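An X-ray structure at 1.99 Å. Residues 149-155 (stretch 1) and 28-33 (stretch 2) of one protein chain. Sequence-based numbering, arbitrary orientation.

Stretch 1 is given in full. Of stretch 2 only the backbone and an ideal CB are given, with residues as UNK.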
ATOM      1  N   SER A 149      -8.776   5.688   5.710  1.00 17.05           N
ATOM      2  CA  SER A 149      -7.700   6.649   5.912  1.00 17.89           C
ATOM      3  C   SER A 149      -6.308   6.063   5.603  1.00 17.66           C
ATOM      4  O   SER A 149      -5.302   6.822   5.459  1.00 16.63           O
ATOM      5  CB  SER A 149      -7.738   7.223   7.343  1.00 15.98           C
ATOM      6  OG  SER A 149      -7.540   6.222   8.281  1.00 16.60           O
ATOM      7  N   ILE A 150      -6.240   4.738   5.505  1.00 16.60           N
ATOM      8  CA  ILE A 150      -4.930   4.137   5.080  1.00 17.08           C
ATOM      9  C   ILE A 150      -4.569   4.610   3.656  1.00 17.81           C
ATOM     10  O   ILE A 150      -3.398   4.647   3.289  1.00 17.54           O
ATOM     11  CB  ILE A 150      -4.946   2.593   5.153  1.00 17.31           C
ATOM     12  CG1 ILE A 150      -5.349   2.111   6.545  1.00 18.87           C
ATOM     13  CG2 ILE A 150      -3.542   1.937   4.685  1.00 15.13           C
ATOM     14  CD1 ILE A 150      -4.833   2.898   7.619  1.00 19.99           C
ATOM     15  N   ALA A 151      -5.569   4.979   2.851  1.00 17.69           N
ATOM     16  CA  ALA A 151      -5.305   5.431   1.469  1.00 18.38           C
ATOM     17  C   ALA A 151      -4.210   6.492   1.405  1.00 17.92           C
ATOM     18  O   ALA A 151      -3.310   6.367   0.610  1.00 16.28           O
ATOM     19  CB  ALA A 151      -6.588   5.958   0.750  1.00 17.72           C
ATOM     20  N   ASN A 152      -4.293   7.534   2.239  1.00 18.09           N
ATOM     21  CA  ASN A 152      -3.296   8.630   2.185  1.00 18.11           C
ATOM     22  C   ASN A 152      -1.877   8.210   2.523  1.00 16.99           C
ATOM     23  O   ASN A 152      -0.931   8.796   2.009  1.00 17.58           O
ATOM     24  CB  ASN A 152      -3.695   9.832   3.081  1.00 17.71           C
ATOM     25  CG  ASN A 152      -5.131  10.340   2.755  1.00 20.99           C
ATOM     26  OD1 ASN A 152      -5.312  11.441   2.204  1.00 23.69           O
ATOM     27  ND2 ASN A 152      -6.127   9.515   3.052  1.00 17.72           N
ATOM     28  N   LYS A 153      -1.753   7.250   3.419  1.00 17.88           N
ATOM     29  CA  LYS A 153      -0.458   6.690   3.820  1.00 19.06           C
ATOM     30  C   LYS A 153       0.232   6.012   2.623  1.00 19.70           C
ATOM     31  O   LYS A 153       1.472   6.034   2.521  1.00 20.02           O
ATOM     32  CB  LYS A 153      -0.661   5.682   4.925  1.00 18.58           C
ATOM     33  CG  LYS A 153      -1.247   6.313   6.244  1.00 21.16           C
ATOM     34  CD  LYS A 153      -1.365   5.213   7.314  1.00 21.38           C
ATOM     35  CE  LYS A 153      -1.962   5.718   8.665  1.00 22.01           C
ATOM     36  NZ  LYS A 153      -1.745   7.164   8.956  1.00 25.04           N
ATOM     37  N   ILE A 154      -0.572   5.374   1.777  1.00 18.37           N
ATOM     38  CA  ILE A 154      -0.103   4.727   0.527  1.00 18.79           C
ATOM     39  C   ILE A 154       0.172   5.737  -0.550  1.00 20.24           C
ATOM     40  O   ILE A 154       1.246   5.698  -1.183  1.00 21.69           O
ATOM     41  CB  ILE A 154      -1.108   3.632   0.026  1.00 17.65           C
ATOM     42  CG1 ILE A 154      -1.200   2.478   1.026  1.00 15.79           C
ATOM     43  CG2 ILE A 154      -0.717   3.032  -1.364  1.00 17.95           C
ATOM     44  CD1 ILE A 154      -2.509   1.670   0.882  1.00 15.81           C
ATOM     45  N   LEU A 155      -0.768   6.663  -0.754  1.00 22.27           N
ATOM     46  CA  LEU A 155      -0.724   7.608  -1.864  1.00 24.02           C
ATOM     47  C   LEU A 155       0.544   8.452  -1.810  1.00 26.19           C
ATOM     48  O   LEU A 155       1.060   8.865  -2.855  1.00 25.70           O
ATOM     49  CB  LEU A 155      -1.956   8.511  -1.850  1.00 24.26           C
ATOM     50  CG  LEU A 155      -3.313   7.913  -2.245  1.00 25.54           C
ATOM     51  CD1 LEU A 155      -4.467   8.939  -2.013  1.00 26.20           C
ATOM     52  CD2 LEU A 155      -3.245   7.434  -3.697  1.00 26.29           C
ATOM     53  N   UNK A  28      -1.310   1.064  15.741  1.00 23.30           N
ATOM     54  CA  UNK A  28      -1.881   2.115  14.907  1.00 23.61           C
ATOM     55  C   UNK A  28      -3.118   1.673  14.138  1.00 22.84           C
ATOM     56  O   UNK A  28      -3.737   2.497  13.501  1.00 24.64           O
ATOM     57  CB  UNK A  28      -0.825   2.618  13.920  1.00 23.61           C
ATOM     58  N   UNK A  29      -3.503   0.400  14.259  1.00 21.97           N
ATOM     59  CA  UNK A  29      -4.636  -0.173  13.530  1.00 22.11           C
ATOM     60  C   UNK A  29      -4.485   0.118  12.011  1.00 21.65           C
ATOM     61  O   UNK A  29      -5.401   0.699  11.375  1.00 20.35           O
ATOM     62  CB  UNK A  29      -5.953   0.394  14.063  1.00 22.11           C
ATOM     63  N   UNK A  30      -3.322  -0.275  11.446  1.00 20.55           N
ATOM     64  CA  UNK A  30      -3.032  -0.087  10.008  1.00 20.16           C
ATOM     65  C   UNK A  30      -2.731  -1.484   9.470  1.00 20.19           C
ATOM     66  O   UNK A  30      -1.880  -2.174   9.997  1.00 19.77           O
ATOM     67  CB  UNK A  30      -1.870   0.879   9.766  1.00 20.16           C
ATOM     68  N   UNK A  31      -3.468  -1.903   8.446  1.00 20.25           N
ATOM     69  CA  UNK A  31      -3.312  -3.226   7.856  1.00 20.78           C
ATOM     70  C   UNK A  31      -3.351  -2.971   6.380  1.00 19.72           C
ATOM     71  O   UNK A  31      -4.251  -2.276   5.880  1.00 17.64           O
ATOM     72  CB  UNK A  31      -4.383  -4.221   8.307  1.00 20.78           C
ATOM     73  N   UNK A  32      -2.369  -3.528   5.683  1.00 18.23           N
ATOM     74  CA  UNK A  32      -2.275  -3.368   4.233  1.00 17.42           C
ATOM     75  C   UNK A  32      -1.670  -4.642   3.613  1.00 17.63           C
ATOM     76  O   UNK A  32      -0.762  -5.245   4.199  1.00 16.66           O
ATOM     77  CB  UNK A  32      -1.434  -2.140   3.879  1.00 17.42           C
ATOM     78  N   UNK A  33      -2.207  -5.058   2.473  1.00 16.91           N
ATOM     79  CA  UNK A  33      -1.602  -6.130   1.672  1.00 18.40           C
ATOM     80  C   UNK A  33      -1.583  -5.636   0.229  1.00 17.45           C
ATOM     81  O   UNK A  33      -2.374  -4.777  -0.143  1.00 17.10           O
ATOM     82  CB  UNK A  33      -2.367  -7.448   1.805  1.00 18.40           C
TER

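Read from the strand's side, the helix of stretch 1 offers a narrow apolar strip: Ile 150 and Ile 154, one turn apart, with the methylene chain of Lys 153 alongside. All three send CA-to-CB toward the strand. Helix and strand axes cross at 56° and come no closer than 9.9 Å, a gap that side chains must fill.

Position 28 precedes the strand, with phi/psi of -93/-3. Its CA-to-CB bond points toward the helix, yet no atom of stretch 1 lies within 5.5 Å of the ideal CB. Much would be tolerated, polar or aromatic. The residue is Phe 28; its chi1 is m, the end of its side chain leads away, and it makes no contact here.

At position 29 the backbone is the strongest clue. Phi/psi of 52/54 is left-handed, a conformation that favours glycine, asparagine or aspartate, and CA-to-CB points sideways into space free of stretch 1. Asn 29 fits that expectation. Its contribution to the contact is backbone: its O lies 4.4 Å from Ile 150 CD1.

Position 30 opens the strand and faces the helix squarely. The CA of position 30 is 6.8 Å from Ile 150 CA, and the ideal CB of position 30 sits 4.2 Å from Ile 150 CD1 and 5.0 Å from Lys 153 CE. A methyl group and a lysine methylene invite an apolar side chain of modest size; valine or isoleucine would suit the extended backbone, and alanine would reach less far. The residue is Val 30, with chi1 t. Its CG2 is shared by two neighbours, 3.8 Å from Ile 150 CD1 and 3.8 Å from Lys 153 CE, so one methyl packs against both an isoleucine and the aliphatic part of a lysine.

Position 31 turns CA-to-CB away, as strand alternation requires, so the helix hardly constrains its side chain; polar or apolar would do. Glu 31 is found there, its OE1 hydrogen-bonded elsewhere in the structure.

Position 32 returns toward the helix. The ideal CB is 4.7 Å from Ile 150 CG2 and 5.0 Å from Ile 154 CD1, leaving room for a branch to close the distance. Valine, isoleucine or perhaps leucine could serve; a charge would find no partner beside these methyls. Val 32, chi1 p, brings CG2 to 3.9 Å from Ile 154 CD1.

Position 33 is out of reach and unconstrained by stretch 1. Lys 33 occupies it.

The rule is alternation: 30 and 32 supply small branched side chains, and no hydrogen bond joins the two stretches.

Stretch 2 (28-33) FNVEVK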
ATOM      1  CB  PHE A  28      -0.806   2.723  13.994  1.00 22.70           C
ATOM      2  CG  PHE A  28       0.317   3.377  14.746  1.00 25.07           C
ATOM      3  CD1 PHE A  28       0.097   4.583  15.461  1.00 27.23           C
ATOM      4  CD2 PHE A  28       1.593   2.806  14.772  1.00 24.79           C
ATOM      5  CE1 PHE A  28       1.143   5.189  16.218  1.00 25.22           C
ATOM      6  CE2 PHE A  28       2.633   3.414  15.477  1.00 24.37           C
ATOM      7  CZ  PHE A  28       2.403   4.616  16.204  1.00 24.82           C
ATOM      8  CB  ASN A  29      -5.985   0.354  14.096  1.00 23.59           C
ATOM      9  CG  ASN A  29      -7.202  -0.333  13.472  1.00 26.20           C
ATOM     10  OD1 ASN A  29      -7.221  -1.549  13.270  1.00 27.77           O
ATOM     11  ND2 ASN A  29      -8.243   0.457  13.200  1.00 28.74           N
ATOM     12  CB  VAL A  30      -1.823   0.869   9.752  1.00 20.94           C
ATOM     13  CG1 VAL A  30      -1.425   0.920   8.268  1.00 19.61           C
ATOM     14  CG2 VAL A  30      -2.096   2.307  10.256  1.00 19.75           C
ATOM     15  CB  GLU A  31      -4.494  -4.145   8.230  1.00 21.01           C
ATOM     16  CG  GLU A  31      -4.664  -4.329   9.750  1.00 23.89           C
ATOM     17  CD  GLU A  31      -5.754  -5.293  10.124  1.00 25.34           C
ATOM     18  OE1 GLU A  31      -6.432  -5.801   9.212  1.00 30.57           O
ATOM     19  OE2 GLU A  31      -5.925  -5.531  11.345  1.00 31.24           O
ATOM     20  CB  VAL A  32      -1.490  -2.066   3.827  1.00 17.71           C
ATOM     21  CG1 VAL A  32      -0.051  -2.015   4.443  1.00 19.65           C
ATOM     22  CG2 VAL A  32      -1.476  -1.863   2.251  1.00 17.70           C
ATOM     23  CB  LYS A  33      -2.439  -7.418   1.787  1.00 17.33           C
ATOM     24  CG  LYS A  33      -2.371  -8.150   3.156  1.00 22.39           C
ATOM     25  CD  LYS A  33      -3.291  -9.397   3.280  1.00 23.07           C
ATOM     26  CE  LYS A  33      -4.753  -9.126   2.929  1.00 28.77           C
ATOM     27  NZ  LYS A  33      -5.721 -10.327   3.099  1.00 31.27           N
TER
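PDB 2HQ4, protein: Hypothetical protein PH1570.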